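Local coordinates for protein beta-L-arabinobiosidase (Bacteroides thetaiotaomicron, PDB 5MQR) that probably hydrolyses arabinose-containing side chains of plant pectin as a glycoside hydrolase of a gut bacterium, at residues 39-47 against 492-500. Numbering follows the deposited sequence.
With NA (sodium ion), chain I.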
ATOM      1  N   THR A  39       1.129  28.214  -8.776  1.00 24.39           N
ATOM      2  CA  THR A  39       0.312  28.575  -9.934  1.00 25.41           C
ATOM      3  C   THR A  39      -1.012  27.766 -10.017  1.00 25.00           C
ATOM      4  O   THR A  39      -1.973  28.225 -10.610  1.00 23.60           O
ATOM      5  CB  THR A  39       1.157  28.452 -11.237  1.00 26.72           C
ATOM      6  OG1 THR A  39       2.104  29.521 -11.261  1.00 28.61           O
ATOM      7  CG2 THR A  39       0.320  28.575 -12.499  1.00 27.76           C
ATOM      8  N   TYR A  40      -1.045  26.571  -9.427  1.00 24.62           N
ATOM      9  CA  TYR A  40      -2.295  25.848  -9.233  1.00 24.21           C
ATOM     10  C   TYR A  40      -2.762  25.950  -7.785  1.00 23.28           C
ATOM     11  O   TYR A  40      -1.954  25.878  -6.846  1.00 22.11           O
ATOM     12  CB  TYR A  40      -2.108  24.377  -9.564  1.00 25.03           C
ATOM     13  CG  TYR A  40      -2.010  24.016 -11.036  1.00 26.34           C
ATOM     14  CD1 TYR A  40      -0.922  24.425 -11.823  1.00 26.89           C
ATOM     15  CD2 TYR A  40      -2.965  23.175 -11.617  1.00 27.24           C
ATOM     16  CE1 TYR A  40      -0.812  24.045 -13.161  1.00 27.70           C
ATOM     17  CE2 TYR A  40      -2.874  22.782 -12.945  1.00 27.96           C
ATOM     18  CZ  TYR A  40      -1.805  23.213 -13.718  1.00 28.50           C
ATOM     19  OH  TYR A  40      -1.761  22.792 -15.033  1.00 29.34           O
ATOM     20  N   HIS A  41      -4.085  26.024  -7.610  1.00 22.88           N
ATOM     21  CA  HIS A  41      -4.693  26.045  -6.282  1.00 22.67           C
ATOM     22  C   HIS A  41      -4.477  24.766  -5.511  1.00 22.12           C
ATOM     23  O   HIS A  41      -4.383  24.812  -4.280  1.00 21.35           O
ATOM     24  CB  HIS A  41      -6.197  26.318  -6.352  1.00 23.19           C
ATOM     25  CG  HIS A  41      -6.544  27.702  -6.813  1.00 23.71           C
ATOM     26  ND1 HIS A  41      -7.820  28.051  -7.169  1.00 24.00           N
ATOM     27  CD2 HIS A  41      -5.786  28.806  -7.008  1.00 23.92           C
ATOM     28  CE1 HIS A  41      -7.844  29.314  -7.539  1.00 24.28           C
ATOM     29  NE2 HIS A  41      -6.626  29.800  -7.440  1.00 24.35           N
ATOM     30  N   ASP A  42      -4.398  23.637  -6.225  1.00 21.44           N
ATOM     31  CA  ASP A  42      -4.078  22.348  -5.593  1.00 20.91           C
ATOM     32  C   ASP A  42      -2.585  22.036  -5.599  1.00 20.84           C
ATOM     33  O   ASP A  42      -2.187  20.964  -5.184  1.00 20.34           O
ATOM     34  CB  ASP A  42      -4.920  21.176  -6.184  1.00 20.67           C
ATOM     35  CG  ASP A  42      -4.564  20.816  -7.639  1.00 20.69           C
ATOM     36  OD1 ASP A  42      -3.630  21.387  -8.235  1.00 20.99           O
ATOM     37  OD2 ASP A  42      -5.254  19.948  -8.210  1.00 20.52           O
ATOM     38  N   GLY A  43      -1.751  22.976  -6.046  1.00 21.59           N
ATOM     39  CA  GLY A  43      -0.292  22.758  -6.162  1.00 21.29           C
ATOM     40  C   GLY A  43       0.209  21.714  -7.171  1.00 21.26           C
ATOM     41  O   GLY A  43       1.397  21.415  -7.200  1.00 20.18           O
ATOM     42  N   GLN A  44      -0.695  21.187  -7.998  1.00 21.50           N
ATOM     43  CA  GLN A  44      -0.485  19.974  -8.771  1.00 21.95           C
ATOM     44  C   GLN A  44      -0.192  18.767  -7.892  1.00 21.67           C
ATOM     45  O   GLN A  44       0.392  17.828  -8.365  1.00 21.85           O
ATOM     46  CB  GLN A  44       0.606  20.134  -9.837  1.00 22.17           C
ATOM     47  CG  GLN A  44       0.328  21.251 -10.804  1.00 22.72           C
ATOM     48  CD  GLN A  44       1.319  21.264 -11.961  1.00 23.10           C
ATOM     49  OE1 GLN A  44       2.305  21.981 -11.928  1.00 22.69           O
ATOM     50  NE2 GLN A  44       1.049  20.469 -12.993  1.00 23.40           N
ATOM     51  N   LEU A  45      -0.647  18.786  -6.635  1.00 21.83           N
ATOM     52  CA  LEU A  45      -0.524  17.656  -5.725  1.00 20.98           C
ATOM     53  C   LEU A  45      -1.723  16.739  -5.862  1.00 21.22           C
ATOM     54  O   LEU A  45      -2.860  17.199  -5.855  1.00 21.07           O
ATOM     55  CB  LEU A  45      -0.451  18.141  -4.291  1.00 20.59           C
ATOM     56  CG  LEU A  45       0.677  19.109  -3.946  1.00 20.54           C
ATOM     57  CD1 LEU A  45       0.564  19.487  -2.487  1.00 20.24           C
ATOM     58  CD2 LEU A  45       2.058  18.512  -4.239  1.00 20.52           C
ATOM     59  N   SER A  46      -1.461  15.445  -6.010  1.00 20.82           N
ATOM     60  CA  SER A  46      -2.494  14.446  -5.990  1.00 21.01           C
ATOM     61  C   SER A  46      -2.876  14.221  -4.539  1.00 20.45           C
ATOM     62  O   SER A  46      -2.013  14.242  -3.659  1.00 19.75           O
ATOM     63  CB  SER A  46      -1.991  13.135  -6.603  1.00 21.65           C
ATOM     64  OG  SER A  46      -3.060  12.214  -6.784  1.00 22.14           O
ATOM     65  N   PRO A  47      -4.167  14.034  -4.270  1.00 20.62           N
ATOM     66  CA  PRO A  47      -4.594  13.828  -2.895  1.00 20.98           C
ATOM     67  C   PRO A  47      -4.358  12.424  -2.433  1.00 20.85           C
ATOM     68  O   PRO A  47      -4.284  11.531  -3.256  1.00 20.42           O
ATOM     69  CB  PRO A  47      -6.098  14.104  -2.944  1.00 21.18           C
ATOM     70  CG  PRO A  47      -6.488  13.687  -4.329  1.00 21.47           C
ATOM     71  CD  PRO A  47      -5.311  14.077  -5.198  1.00 21.31           C
ATOM     72  N   LEU A 492      -8.137  12.933 -14.776  1.00 21.83           N
ATOM     73  CA  LEU A 492      -6.910  13.613 -14.349  1.00 22.23           C
ATOM     74  C   LEU A 492      -5.717  12.683 -14.149  1.00 22.05           C
ATOM     75  O   LEU A 492      -5.865  11.569 -13.675  1.00 20.72           O
ATOM     76  CB  LEU A 492      -7.093  14.322 -13.017  1.00 22.15           C
ATOM     77  CG  LEU A 492      -8.121  15.401 -12.764  1.00 23.13           C
ATOM     78  CD1 LEU A 492      -7.836  16.058 -11.419  1.00 23.24           C
ATOM     79  CD2 LEU A 492      -8.109  16.436 -13.862  1.00 24.18           C
ATOM     80  N   ASP A 493      -4.531  13.202 -14.459  1.00 22.85           N
ATOM     81  CA  ASP A 493      -3.287  12.586 -14.050  1.00 22.98           C
ATOM     82  C   ASP A 493      -2.853  13.091 -12.656  1.00 23.19           C
ATOM     83  O   ASP A 493      -3.570  13.819 -11.948  1.00 22.19           O
ATOM     84  CB  ASP A 493      -2.219  12.711 -15.173  1.00 23.39           C
ATOM     85  CG  ASP A 493      -1.461  14.056 -15.190  1.00 24.64           C
ATOM     86  OD1 ASP A 493      -1.803  15.005 -14.437  1.00 24.54           O
ATOM     87  OD2 ASP A 493      -0.482  14.148 -15.974  1.00 24.47           O
ATOM     88  N   GLU A 494      -1.696  12.627 -12.248  1.00 24.59           N
ATOM     89  CA  GLU A 494      -1.142  12.920 -10.920  1.00 26.18           C
ATOM     90  C   GLU A 494      -0.675  14.356 -10.768  1.00 24.87           C
ATOM     91  O   GLU A 494      -0.332  14.735  -9.667  1.00 23.54           O
ATOM     92  CB  GLU A 494       0.042  11.985 -10.618  1.00 29.05           C
ATOM     93  CG  GLU A 494       1.110  12.026 -11.721  1.00 32.60           C
ATOM     94  CD  GLU A 494       2.421  11.356 -11.379  1.00 36.81           C
ATOM     95  OE1 GLU A 494       2.674  11.015 -10.185  1.00 40.55           O
ATOM     96  OE2 GLU A 494       3.206  11.204 -12.345  1.00 39.44           O
ATOM     97  N   ASN A 495      -0.592  15.129 -11.860  1.00 24.59           N
ATOM     98  CA  ASN A 495      -0.270  16.547 -11.781  1.00 25.32           C
ATOM     99  C   ASN A 495      -1.449  17.474 -12.078  1.00 25.68           C
ATOM    100  O   ASN A 495      -1.252  18.644 -12.452  1.00 25.78           O
ATOM    101  CB  ASN A 495       0.924  16.839 -12.690  1.00 26.58           C
ATOM    102  CG  ASN A 495       2.192  16.123 -12.223  1.00 26.42           C
ATOM    103  OD1 ASN A 495       2.501  16.042 -11.023  1.00 27.37           O
ATOM    104  ND2 ASN A 495       2.885  15.560 -13.150  1.00 27.22           N
ATOM    105  N   SER A 496      -2.659  16.940 -11.899  1.00 25.16           N
ATOM    106  CA  SER A 496      -3.902  17.642 -12.186  1.00 25.71           C
ATOM    107  C   SER A 496      -4.047  18.091 -13.634  1.00 24.84           C
ATOM    108  O   SER A 496      -4.759  19.047 -13.901  1.00 25.28           O
ATOM    109  CB  SER A 496      -4.075  18.844 -11.232  1.00 26.92           C
ATOM    110  OG  SER A 496      -3.813  18.480  -9.870  1.00 28.06           O
ATOM    111  N   ILE A 497      -3.385  17.421 -14.573  1.00 23.73           N
ATOM    112  CA  ILE A 497      -3.672  17.653 -15.982  1.00 23.89           C
ATOM    113  C   ILE A 497      -4.939  16.856 -16.285  1.00 23.33           C
ATOM    114  O   ILE A 497      -5.004  15.652 -16.007  1.00 22.01           O
ATOM    115  CB  ILE A 497      -2.541  17.196 -16.934  1.00 24.40           C
ATOM    116  CG1 ILE A 497      -1.180  17.794 -16.546  1.00 24.55           C
ATOM    117  CG2 ILE A 497      -2.913  17.521 -18.376  1.00 24.89           C
ATOM    118  CD1 ILE A 497      -1.247  19.263 -16.223  1.00 25.33           C
ATOM    119  N   ALA A 498      -5.955  17.540 -16.810  1.00 23.27           N
ATOM    120  CA  ALA A 498      -7.157  16.864 -17.286  1.00 23.17           C
ATOM    121  C   ALA A 498      -6.918  16.577 -18.753  1.00 23.13           C
ATOM    122  O   ALA A 498      -6.661  17.504 -19.554  1.00 23.28           O
ATOM    123  CB  ALA A 498      -8.406  17.730 -17.104  1.00 23.57           C
ATOM    124  N   CYS A 499      -6.992  15.299 -19.112  1.00 22.15           N
ATOM    125  CA  CYS A 499      -6.855  14.926 -20.512  1.00 22.49           C
ATOM    126  C   CYS A 499      -8.141  15.113 -21.322  1.00 22.32           C
ATOM    127  O   CYS A 499      -8.113  15.313 -22.545  1.00 22.44           O
ATOM    128  CB  CYS A 499      -6.332  13.484 -20.619  1.00 22.46           C
ATOM    129  SG  CYS A 499      -7.418  12.243 -19.932  1.00 22.38           S
ATOM    130  N   SER A 500      -9.272  15.047 -20.642  1.00 22.26           N
ATOM    131  CA  SER A 500     -10.550  15.301 -21.282  1.00 23.14           C
ATOM    132  C   SER A 500     -11.539  15.790 -20.256  1.00 22.89           C
ATOM    133  O   SER A 500     -11.310  15.660 -19.058  1.00 22.01           O
ATOM    134  CB  SER A 500     -11.083  14.024 -21.951  1.00 23.56           C
ATOM    135  OG  SER A 500     -12.048  14.359 -22.934  1.00 24.51           O
TER
HETATM  136 NA    NA I1208       1.702  15.671  -8.635  1.00 30.96          NA
HETATM  137  O   HOH W   1      -3.926  21.650 -15.872  1.00 33.15           O
HETATM  138  O   HOH W   2       1.133  14.601  -6.930  1.00 31.45           O
HETATM  139  O   HOH W   3       3.421  17.140  -8.194  1.00 35.68           O
HETATM  140  O   HOH W   4       3.683  14.264  -9.326  1.00 32.14           O
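The extended side chain of Gln44 runs alongside the Asn495 carbonyl, and its NE2 donates to Asn495 O at 3.0 Å. The bond is nearly straight (N-H...O 164°), runs into a lone pair of the carbonyl and lies almost in the plane of the Gln44 amide. With NE2 used here and OE1 accepting from Asn37, the rotation of this amide is fixed, 67° away from the plane of the Asn495 side-chain amide. Nearer the backbone, Gln44 CG sits over the centre of the Tyr40 ring, 3.5 Å above its plane, while Tyr40 OH approaches Ile497 CD1 at 3.8 Å and hydrogen-bonds a water at the ring edge.

Residues 493-496 form a type I turn joining antiparallel strands 487-492 and 498-504, a beta-hairpin connection in the sialidase-like CBM region; it docks on two overlapping turns of the N-terminal beta-propeller region, type I (Tyr40 to Gly43) and type I' (Asp42 to Leu45). Inside the hairpin, Asp493 OD1 makes an Asx turn with Asn495 N and also accepts from Ile497 N on the opposite face of its carboxylate.

Ser496 OG donates to Asp42 OD2 at 2.6 Å, from the syn side but tilted out of the carboxylate plane, while Gln44 N meets Asp42 OD1 from above that plane, closing an Asx turn. Replacing Asp42 by alanine removes both oxygens, which is likely to leave Ser496 OG without its acceptor and Gln44 N without its Asx-turn partner.

A sodium ion bridges the two segments, bound by Gln44 O, Glu494 O and Asn495 OD1, each at 2.5 Å, with three waters completing six ligands. The two backbone oxygens, Gln44 O and Glu494 O, lie only 3.4 Å apart, a closeness the cation probably makes tolerable; one of the waters also accepts from Ser46 N.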